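Titin (Homo sapiens, PDB 3LCY) forms giant elastic filaments in striated muscle and carries a serine/threonine kinase, this A-band fragment contributing two tandem immunoglobulin domains. Local coordinates at residues G22-L27 / T66-E71; K15-K20 / S93-Q98; G118-L123 / V162-Q167. All coordinates share one frame; numbering follows the deposited sequence.

Interaction 1: residues G22-L27 / T66-E71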
loop_
_atom_site.group_PDB
_atom_site.type_symbol
_atom_site.label_atom_id
_atom_site.label_comp_id
_atom_site.label_asym_id
_atom_site.label_seq_id
_atom_site.Cartn_x
_atom_site.Cartn_y
_atom_site.Cartn_z
ATOM N N GLY A 22 -1.782 6.350 -9.334
ATOM C CA GLY A 22 -2.003 7.665 -9.903
ATOM C C GLY A 22 -3.021 7.633 -11.027
ATOM O O GLY A 22 -3.537 8.670 -11.438
ATOM N N GLU A 23 -3.308 6.434 -11.523
ATOM C CA GLU A 23 -4.275 6.265 -12.603
ATOM C C GLU A 23 -5.603 5.726 -12.083
ATOM O O GLU A 23 -5.723 5.368 -10.912
ATOM C CB GLU A 23 -3.715 5.339 -13.683
ATOM C CG GLU A 23 -2.475 5.883 -14.370
ATOM C CD GLU A 23 -2.748 7.172 -15.126
ATOM O OE1 GLU A 23 -3.909 7.395 -15.531
ATOM O OE2 GLU A 23 -1.797 7.959 -15.319
ATOM N N ALA A 24 -6.597 5.669 -12.962
ATOM C CA ALA A 24 -7.930 5.212 -12.589
ATOM C C ALA A 24 -8.008 3.691 -12.514
ATOM O O ALA A 24 -7.377 2.984 -13.300
ATOM C CB ALA A 24 -8.964 5.746 -13.566
ATOM N N ALA A 25 -8.793 3.198 -11.561
ATOM C CA ALA A 25 -9.018 1.767 -11.410
ATOM C C ALA A 25 -10.509 1.465 -11.464
ATOM O O ALA A 25 -11.296 2.043 -10.715
ATOM C CB ALA A 25 -8.421 1.271 -10.105
ATOM N N GLN A 26 -10.893 0.565 -12.364
ATOM C CA GLN A 26 -12.291 0.170 -12.500
ATOM C C GLN A 26 -12.561 -1.189 -11.866
ATOM O O GLN A 26 -12.044 -2.211 -12.318
ATOM C CB GLN A 26 -12.713 0.153 -13.973
ATOM C CG GLN A 26 -13.049 1.523 -14.543
ATOM C CD GLN A 26 -13.481 1.463 -15.997
ATOM O OE1 GLN A 26 -14.673 1.496 -16.305
ATOM N NE2 GLN A 26 -12.511 1.376 -16.900
ATOM N N LEU A 27 -13.372 -1.193 -10.813
ATOM C CA LEU A 27 -13.804 -2.438 -10.192
ATOM C C LEU A 27 -15.266 -2.682 -10.539
ATOM O O LEU A 27 -16.143 -1.916 -10.140
ATOM C CB LEU A 27 -13.612 -2.391 -8.676
ATOM C CG LEU A 27 -12.183 -2.154 -8.182
ATOM C CD1 LEU A 27 -12.018 -0.727 -7.675
ATOM C CD2 LEU A 27 -11.815 -3.155 -7.096
ATOM N N THR A 66 -15.068 3.407 -9.799
ATOM C CA THR A 66 -13.831 3.912 -10.354
ATOM C C THR A 66 -13.067 4.633 -9.274
ATOM O O THR A 66 -13.567 5.575 -8.678
ATOM C CB THR A 66 -14.084 4.895 -11.502
ATOM O OG1 THR A 66 -14.812 4.241 -12.542
ATOM C CG2 THR A 66 -12.769 5.405 -12.062
ATOM N N VAL A 67 -11.843 4.194 -9.034
ATOM C CA VAL A 67 -11.020 4.820 -8.023
ATOM C C VAL A 67 -9.879 5.551 -8.692
ATOM O O VAL A 67 -9.136 4.967 -9.467
ATOM C CB VAL A 67 -10.420 3.781 -7.061
ATOM C CG1 VAL A 67 -9.531 4.457 -6.031
ATOM C CG2 VAL A 67 -11.514 2.979 -6.390
ATOM N N MET A 68 -9.741 6.833 -8.391
ATOM C CA MET A 68 -8.659 7.595 -8.965
ATOM C C MET A 68 -7.610 7.468 -7.895
ATOM O O MET A 68 -7.649 8.154 -6.884
ATOM C CB MET A 68 -9.064 9.048 -9.165
ATOM C CG MET A 68 -10.357 9.231 -9.921
ATOM S SD MET A 68 -10.412 8.373 -11.491
ATOM C CE MET A 68 -9.104 9.192 -12.380
ATOM N N THR A 69 -6.666 6.574 -8.123
ATOM C CA THR A 69 -5.649 6.329 -7.178
ATOM C C THR A 69 -4.683 7.452 -7.004
ATOM O O THR A 69 -4.270 8.037 -7.920
ATOM C CB THR A 69 -4.949 5.036 -7.501
ATOM O OG1 THR A 69 -4.140 5.189 -8.654
ATOM C CG2 THR A 69 -5.932 4.003 -7.750
ATOM N N GLU A 70 -4.355 7.749 -5.770
ATOM C CA GLU A 70 -3.423 8.776 -5.481
ATOM C C GLU A 70 -2.332 8.302 -4.573
ATOM O O GLU A 70 -1.256 8.772 -4.628
ATOM C CB GLU A 70 -4.132 9.950 -4.856
ATOM C CG GLU A 70 -5.209 9.572 -3.909
ATOM C CD GLU A 70 -5.697 10.700 -3.056
ATOM O OE1 GLU A 70 -5.213 11.798 -3.204
ATOM O OE2 GLU A 70 -6.569 10.504 -2.227
ATOM N N GLU A 71 -2.646 7.350 -3.727
ATOM C CA GLU A 71 -1.743 6.881 -2.703
ATOM C C GLU A 71 -1.786 5.400 -2.534
ATOM O O GLU A 71 -2.681 4.769 -2.927
ATOM C CB GLU A 71 -2.024 7.576 -1.376
ATOM C CG GLU A 71 -3.331 7.212 -0.774
ATOM C CD GLU A 71 -3.599 7.825 0.549
ATOM O OE1 GLU A 71 -2.779 8.555 1.045
ATOM O OE2 GLU A 71 -4.655 7.589 1.101
#
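Thr69 OG1 is gripped by two backbone groups, of Gly22 and Glu23. Thr69 OG1 gives its proton to Glu23 O at 2.8 Å, in the plane of that carbonyl and on a lone pair. Thr69 OG1 also takes the backbone proton of Gly22 N, at 2.7 Å. Glu23 O is gripped a second time, by Thr69 N at 3.2 Å, which approaches from 41° above the carbonyl plane. One threonine therefore holds the turn at Gly22 and Glu23 through both its backbone and its hydroxyl. The hydroxyl reaches this place because OG1 lies between the backbone N and the carbonyl carbon, chi1 72°. At the positive phi of Gly22 a CB would press on the carbonyl O of the residue before, which suits glycine.

Beyond these bonds the two segments become regular antiparallel strands. They are the start of strand B and the end of strand E of the first immunoglobulin domain, neighbours in one sheet of the I-set sandwich. Ala25 and Val67 form the hydrogen-bonded pair, with Ala25 N to Val67 O and Val67 N to Ala25 O both 2.8 Å. On the face of Ala25 and Val67, Leu27 CD1 meets Val67 CG2 at 4.0 Å, the two side chains crossing obliquely. Ala25 on this face, and Thr69 beyond the strand end, pack on Leu95 of strand 88-103, across the sandwich.

The opposite face carries Ala24, Gln26, Thr66 and Met68. Met68 bends at chi2 (-53°) and again at chi3, and its CE comes to 3.6 Å from Ala24 CB. Its SD touches the same methyl. Gln26 and Thr66 lie side by side and point the same way. Tyr54 and Lys55 of strand 54-58 flank the other edge of segment 66-71.

Interaction 2: residues K15-K20 / S93-Q98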
loop_
_atom_site.group_PDB
_atom_site.type_symbol
_atom_site.label_atom_id
_atom_site.label_comp_id
_atom_site.label_asym_id
_atom_site.label_seq_id
_atom_site.Cartn_x
_atom_site.Cartn_y
_atom_site.Cartn_z
ATOM N N LYS A 15 -13.618 -9.054 -9.565
ATOM C CA LYS A 15 -12.337 -9.654 -9.804
ATOM C C LYS A 15 -11.238 -8.727 -9.381
ATOM O O LYS A 15 -11.404 -7.528 -9.346
ATOM C CB LYS A 15 -12.161 -9.936 -11.290
ATOM C CG LYS A 15 -13.126 -10.903 -11.853
ATOM C CD LYS A 15 -12.902 -12.283 -11.315
ATOM C CE LYS A 15 -14.032 -13.183 -11.725
ATOM N NZ LYS A 15 -13.722 -14.597 -11.470
ATOM N N ASP A 16 -10.104 -9.308 -9.045
ATOM C CA ASP A 16 -8.937 -8.516 -8.680
ATOM C C ASP A 16 -8.498 -7.664 -9.863
ATOM O O ASP A 16 -8.469 -8.131 -11.001
ATOM C CB ASP A 16 -7.797 -9.417 -8.204
ATOM C CG ASP A 16 -8.060 -10.012 -6.835
ATOM O OD1 ASP A 16 -9.053 -9.608 -6.194
ATOM O OD2 ASP A 16 -7.275 -10.879 -6.399
ATOM N N VAL A 17 -8.168 -6.408 -9.589
ATOM C CA VAL A 17 -7.795 -5.468 -10.639
ATOM C C VAL A 17 -6.475 -4.777 -10.322
ATOM O O VAL A 17 -6.234 -4.375 -9.186
ATOM C CB VAL A 17 -8.886 -4.398 -10.840
ATOM C CG1 VAL A 17 -8.375 -3.266 -11.716
ATOM C CG2 VAL A 17 -10.131 -5.021 -11.442
ATOM N N THR A 18 -5.622 -4.644 -11.333
ATOM C CA THR A 18 -4.353 -3.949 -11.165
ATOM C C THR A 18 -4.292 -2.686 -12.016
ATOM O O THR A 18 -4.671 -2.691 -13.188
ATOM C CB THR A 18 -3.152 -4.854 -11.503
ATOM O OG1 THR A 18 -1.934 -4.184 -11.157
ATOM C CG2 THR A 18 -3.134 -5.195 -12.985
ATOM N N THR A 19 -3.818 -1.599 -11.416
ATOM C CA THR A 19 -3.688 -0.338 -12.130
ATOM C C THR A 19 -2.457 0.417 -11.648
ATOM O O THR A 19 -1.998 0.223 -10.521
ATOM C CB THR A 19 -4.927 0.553 -11.938
ATOM O OG1 THR A 19 -4.967 1.552 -12.965
ATOM C CG2 THR A 19 -4.890 1.229 -10.578
ATOM N N LYS A 20 -1.924 1.278 -12.507
ATOM C CA LYS A 20 -0.771 2.091 -12.145
ATOM C C LYS A 20 -1.164 3.143 -11.117
ATOM O O LYS A 20 -2.166 3.839 -11.282
ATOM C CB LYS A 20 -0.175 2.770 -13.378
ATOM C CG LYS A 20 0.919 3.776 -13.053
ATOM C CD LYS A 20 1.327 4.578 -14.278
ATOM C CE LYS A 20 2.379 5.621 -13.928
ATOM N NZ LYS A 20 2.748 6.459 -15.103
ATOM N N SER A 93 -13.333 -7.754 -4.056
ATOM C CA SER A 93 -12.099 -8.037 -4.776
ATOM C C SER A 93 -11.048 -7.013 -4.363
ATOM O O SER A 93 -11.359 -6.050 -3.663
ATOM C CB SER A 93 -12.329 -8.000 -6.288
ATOM O OG SER A 93 -12.575 -6.680 -6.738
ATOM N N LYS A 94 -9.807 -7.220 -4.786
ATOM C CA LYS A 94 -8.722 -6.339 -4.373
ATOM C C LYS A 94 -8.143 -5.515 -5.516
ATOM O O LYS A 94 -8.180 -5.924 -6.677
ATOM C CB LYS A 94 -7.608 -7.136 -3.694
ATOM C CG LYS A 94 -7.989 -7.696 -2.339
ATOM C CD LYS A 94 -6.858 -8.520 -1.754
ATOM C CE LYS A 94 -7.203 -9.017 -0.362
ATOM N NZ LYS A 94 -6.180 -9.964 0.157
ATOM N N LEU A 95 -7.607 -4.352 -5.168
ATOM C CA LEU A 95 -6.939 -3.490 -6.132
ATOM C C LEU A 95 -5.432 -3.569 -5.932
ATOM O O LEU A 95 -4.925 -3.268 -4.852
ATOM C CB LEU A 95 -7.414 -2.045 -5.981
ATOM C CG LEU A 95 -6.685 -1.001 -6.831
ATOM C CD1 LEU A 95 -6.724 -1.383 -8.302
ATOM C CD2 LEU A 95 -7.274 0.387 -6.612
ATOM N N LEU A 96 -4.720 -3.993 -6.970
ATOM C CA LEU A 96 -3.267 -4.080 -6.911
ATOM C C LEU A 96 -2.642 -2.907 -7.654
ATOM O O LEU A 96 -2.965 -2.649 -8.813
ATOM C CB LEU A 96 -2.773 -5.407 -7.493
ATOM C CG LEU A 96 -2.998 -6.679 -6.669
ATOM C CD1 LEU A 96 -4.478 -6.942 -6.438
ATOM C CD2 LEU A 96 -2.348 -7.869 -7.351
ATOM N N LEU A 97 -1.747 -2.195 -6.980
ATOM C CA LEU A 97 -1.115 -1.024 -7.569
ATOM C C LEU A 97 0.186 -1.375 -8.277
ATOM O O LEU A 97 0.799 -2.408 -8.005
ATOM C CB LEU A 97 -0.851 0.040 -6.503
ATOM C CG LEU A 97 -2.077 0.586 -5.773
ATOM C CD1 LEU A 97 -1.661 1.639 -4.761
ATOM C CD2 LEU A 97 -3.083 1.156 -6.758
ATOM N N GLN A 98 0.597 -0.502 -9.190
ATOM C CA GLN A 98 1.873 -0.641 -9.875
ATOM C C GLN A 98 2.661 0.659 -9.765
ATOM O O GLN A 98 2.171 1.725 -10.139
ATOM C CB GLN A 98 1.661 -1.008 -11.344
ATOM C CG GLN A 98 1.007 -2.358 -11.560
ATOM C CD GLN A 98 0.700 -2.627 -13.019
ATOM O OE1 GLN A 98 -0.160 -3.445 -13.342
ATOM N NE2 GLN A 98 1.400 -1.933 -13.909
#
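The parallel pairing of Val17 to Lys20 with Leu95 to Gln98 is the A'-G pairing of the I-set immunoglobulin fold. It joins the short strand A' to the final strand of the first domain, in a sandwich whose other neighbouring strands are largely antiparallel. Backbone bonds alternate along it. Val17 N gives to Lys94 O at 3.0 Å, nearly along the C=O axis. Leu96 N gives to Val17 O at 2.7 Å, and Thr19 N gives to Leu96 O at 2.9 Å. A weak bond from Gln98 N to Thr19 O closes the series.

Ahead of strand 17-20, side chains take over. Asp16 OD1 accepts from Lys94 N at 2.9 Å, in a nearly straight bond (167°) that meets the carboxylate from above its plane. Ser93 OG gives to Lys15 O at 3.0 Å, well above the carbonyl plane. Further along, Thr18 OG1 is anti to its backbone N, chi1 -173°. This puts Thr18 OG1 2.9 Å from Gln98 OE1, with Leu96 O also within reach of its one proton. The Thr18 and Gln98 side chains cross at about a right angle.

On the opposite face, Leu95 CD1 tucks against Val17 O and approaches Thr19 CG2 at 3.9 Å. Thr19 OG1 bonds to Ala24 O of strand 24-34. Leu95 also packs on Ala25 of that strand, so this face looks into the sandwich. Strand 76-83 lies along the other side of segment 93-98, where Tyr78 and Gly76 share backbone bonds with Ser93 and Leu95.

Interaction 3: residues G118-L123 / V162-Q167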
loop_
_atom_site.group_PDB
_atom_site.type_symbol
_atom_site.label_atom_id
_atom_site.label_comp_id
_atom_site.label_asym_id
_atom_site.label_seq_id
_atom_site.Cartn_x
_atom_site.Cartn_y
_atom_site.Cartn_z
ATOM N N GLY A 118 26.399 4.788 22.437
ATOM C CA GLY A 118 25.799 3.869 23.380
ATOM C C GLY A 118 24.294 3.767 23.277
ATOM O O GLY A 118 23.686 2.916 23.909
ATOM N N SER A 119 23.690 4.618 22.462
ATOM C CA SER A 119 22.243 4.593 22.281
ATOM C C SER A 119 21.837 3.824 21.030
ATOM O O SER A 119 22.675 3.472 20.201
ATOM C CB SER A 119 21.684 6.015 22.212
ATOM O OG SER A 119 22.060 6.655 21.004
ATOM N N THR A 120 20.539 3.571 20.903
ATOM C CA THR A 120 20.000 2.906 19.726
ATOM C C THR A 120 19.693 3.927 18.641
ATOM O O THR A 120 19.144 4.992 18.919
ATOM C CB THR A 120 18.715 2.131 20.059
ATOM O OG1 THR A 120 19.035 1.007 20.885
ATOM C CG2 THR A 120 18.043 1.643 18.786
ATOM N N LEU A 121 20.056 3.602 17.405
ATOM C CA LEU A 121 19.773 4.481 16.278
ATOM C C LEU A 121 18.787 3.827 15.318
ATOM O O LEU A 121 19.009 2.711 14.849
ATOM C CB LEU A 121 21.061 4.851 15.544
ATOM C CG LEU A 121 20.881 5.744 14.315
ATOM C CD1 LEU A 121 20.140 7.021 14.683
ATOM C CD2 LEU A 121 22.222 6.063 13.676
ATOM N N ARG A 122 17.694 4.524 15.027
ATOM C CA ARG A 122 16.675 3.987 14.137
ATOM C C ARG A 122 16.556 4.811 12.860
ATOM O O ARG A 122 16.304 6.014 12.905
ATOM C CB ARG A 122 15.322 3.910 14.852
ATOM C CG ARG A 122 15.379 3.205 16.201
ATOM C CD ARG A 122 14.048 3.271 16.939
ATOM N NE ARG A 122 13.248 2.061 16.768
ATOM C CZ ARG A 122 13.344 0.986 17.545
ATOM N NH1 ARG A 122 12.577 -0.072 17.322
ATOM N NH2 ARG A 122 14.207 0.969 18.551
ATOM N N LEU A 123 16.711 4.151 11.718
ATOM C CA LEU A 123 16.576 4.813 10.431
ATOM C C LEU A 123 15.226 4.344 9.908
ATOM O O LEU A 123 15.024 3.167 9.654
ATOM C CB LEU A 123 17.706 4.415 9.492
ATOM C CG LEU A 123 18.954 5.298 9.516
ATOM C CD1 LEU A 123 19.201 5.851 10.892
ATOM C CD2 LEU A 123 20.159 4.529 9.030
ATOM N N VAL A 162 17.125 -0.644 12.826
ATOM C CA VAL A 162 17.500 -0.307 14.177
ATOM C C VAL A 162 18.879 -0.847 14.627
ATOM O O VAL A 162 19.171 -1.986 14.551
ATOM C CB VAL A 162 16.349 -0.623 15.165
ATOM C CG1 VAL A 162 15.743 -1.867 14.890
ATOM C CG2 VAL A 162 16.796 -0.638 16.508
ATOM N N MET A 163 19.724 0.025 15.097
ATOM C CA MET A 163 21.030 -0.373 15.502
ATOM C C MET A 163 21.209 -0.164 16.973
ATOM O O MET A 163 21.056 0.894 17.470
ATOM C CB MET A 163 22.069 0.354 14.677
ATOM C CG MET A 163 22.194 -0.214 13.295
ATOM S SD MET A 163 23.108 0.667 12.076
ATOM C CE MET A 163 22.878 2.306 12.565
ATOM N N LYS A 164 21.535 -1.222 17.672
ATOM C CA LYS A 164 21.700 -1.157 19.095
ATOM C C LYS A 164 23.088 -0.801 19.509
ATOM O O LYS A 164 24.012 -1.262 18.944
ATOM C CB LYS A 164 21.353 -2.480 19.710
ATOM C CG LYS A 164 20.145 -2.418 20.522
ATOM C CD LYS A 164 19.817 -3.709 21.205
ATOM C CE LYS A 164 18.859 -4.569 20.427
ATOM N NZ LYS A 164 18.671 -5.884 21.095
ATOM N N ASN A 165 23.224 0.009 20.527
ATOM C CA ASN A 165 24.509 0.332 21.090
ATOM C C ASN A 165 25.541 0.794 20.127
ATOM O O ASN A 165 26.565 0.187 19.968
ATOM C CB ASN A 165 25.077 -0.739 22.006
ATOM C CG ASN A 165 26.463 -0.358 22.552
ATOM O OD1 ASN A 165 27.464 -0.617 21.923
ATOM N ND2 ASN A 165 26.507 0.260 23.702
ATOM N N VAL A 166 25.243 1.892 19.455
ATOM C CA VAL A 166 26.152 2.435 18.468
ATOM C C VAL A 166 27.465 2.955 19.032
ATOM O O VAL A 166 27.507 3.595 20.078
ATOM C CB VAL A 166 25.480 3.543 17.649
ATOM C CG1 VAL A 166 24.184 3.036 17.065
ATOM C CG2 VAL A 166 25.244 4.766 18.506
ATOM N N GLN A 167 28.531 2.663 18.303
ATOM C CA GLN A 167 29.873 3.092 18.643
ATOM C C GLN A 167 30.438 3.658 17.352
ATOM O O GLN A 167 30.138 3.158 16.276
ATOM C CB GLN A 167 30.703 1.929 19.170
ATOM C CG GLN A 167 30.304 1.491 20.562
ATOM C CD GLN A 167 30.356 2.628 21.560
ATOM O OE1 GLN A 167 31.118 3.573 21.395
ATOM N NE2 GLN A 167 29.543 2.542 22.601
HETATM O O HOH W 1 21.111 0.798 22.791
#
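Leu121 and Met163 form the hydrogen-bonded pair of this antiparallel contact. Met163 N gives to Leu121 O at 2.8 Å, and Leu121 N gives to Met163 O at 2.9 Å. Their side chains lie side by side and point the same way, with Leu121 CD2 4.0 Å from Met163 CE. On the other face Val162 CG2 serves two neighbours. Val162 CG2 touches Thr120 CG2 at 3.5 Å. The same Val162 CG2 lies over one face of the Arg122 guanidinium, toward the rim, 3.7 Å from Arg122 NH2. The Arg122 chain lies alongside Val162.

These are the start of strand B and the end of strand E of the second immunoglobulin I-set domain. Past Lys164 the regular pattern breaks at Asn165, which has a positive phi (51°). Ser119 O takes its bond from Val166 N instead, at 3.1 Å. Gly118 N then gives to Val166 O in an almost straight bond (174°). A water accepts from Asn165 N and hydrogen-bonds to Thr120 OG1 at 2.8 Å, bridging the two segments at the break.

Val166 turns inward here. Val166 CG1 meets Leu121 CB at 3.9 Å, and the Val166 side chain also packs on Ile194 of strand 185-195. His171 of the helix 168-171 backs both Val166 and Met163, and Gln167 is the N-cap residue of that helix. Ser119 OG bonds to Ala116 O, just before the segment.

From the N terminus, segment 15-20 comes first and segment 22-27 follows after a single residue. Segment 66-71 returns to 22-27 and closes interaction 1. Segment 93-98 later returns to 15-20 and closes interaction 2, so interaction 1 is nested inside interaction 2. Interaction 1 lies in one sheet of the first domain and interaction 2 in the other; they touch, centres about 9 Å apart, where the sheets pack. Strand 88-103 then runs on toward the second domain. There 118-123 opens interaction 3 and 162-167 closes it, in series with the others. It joins strands B and E, as interaction 1 does in the first domain, with about 40 Å between the two centres.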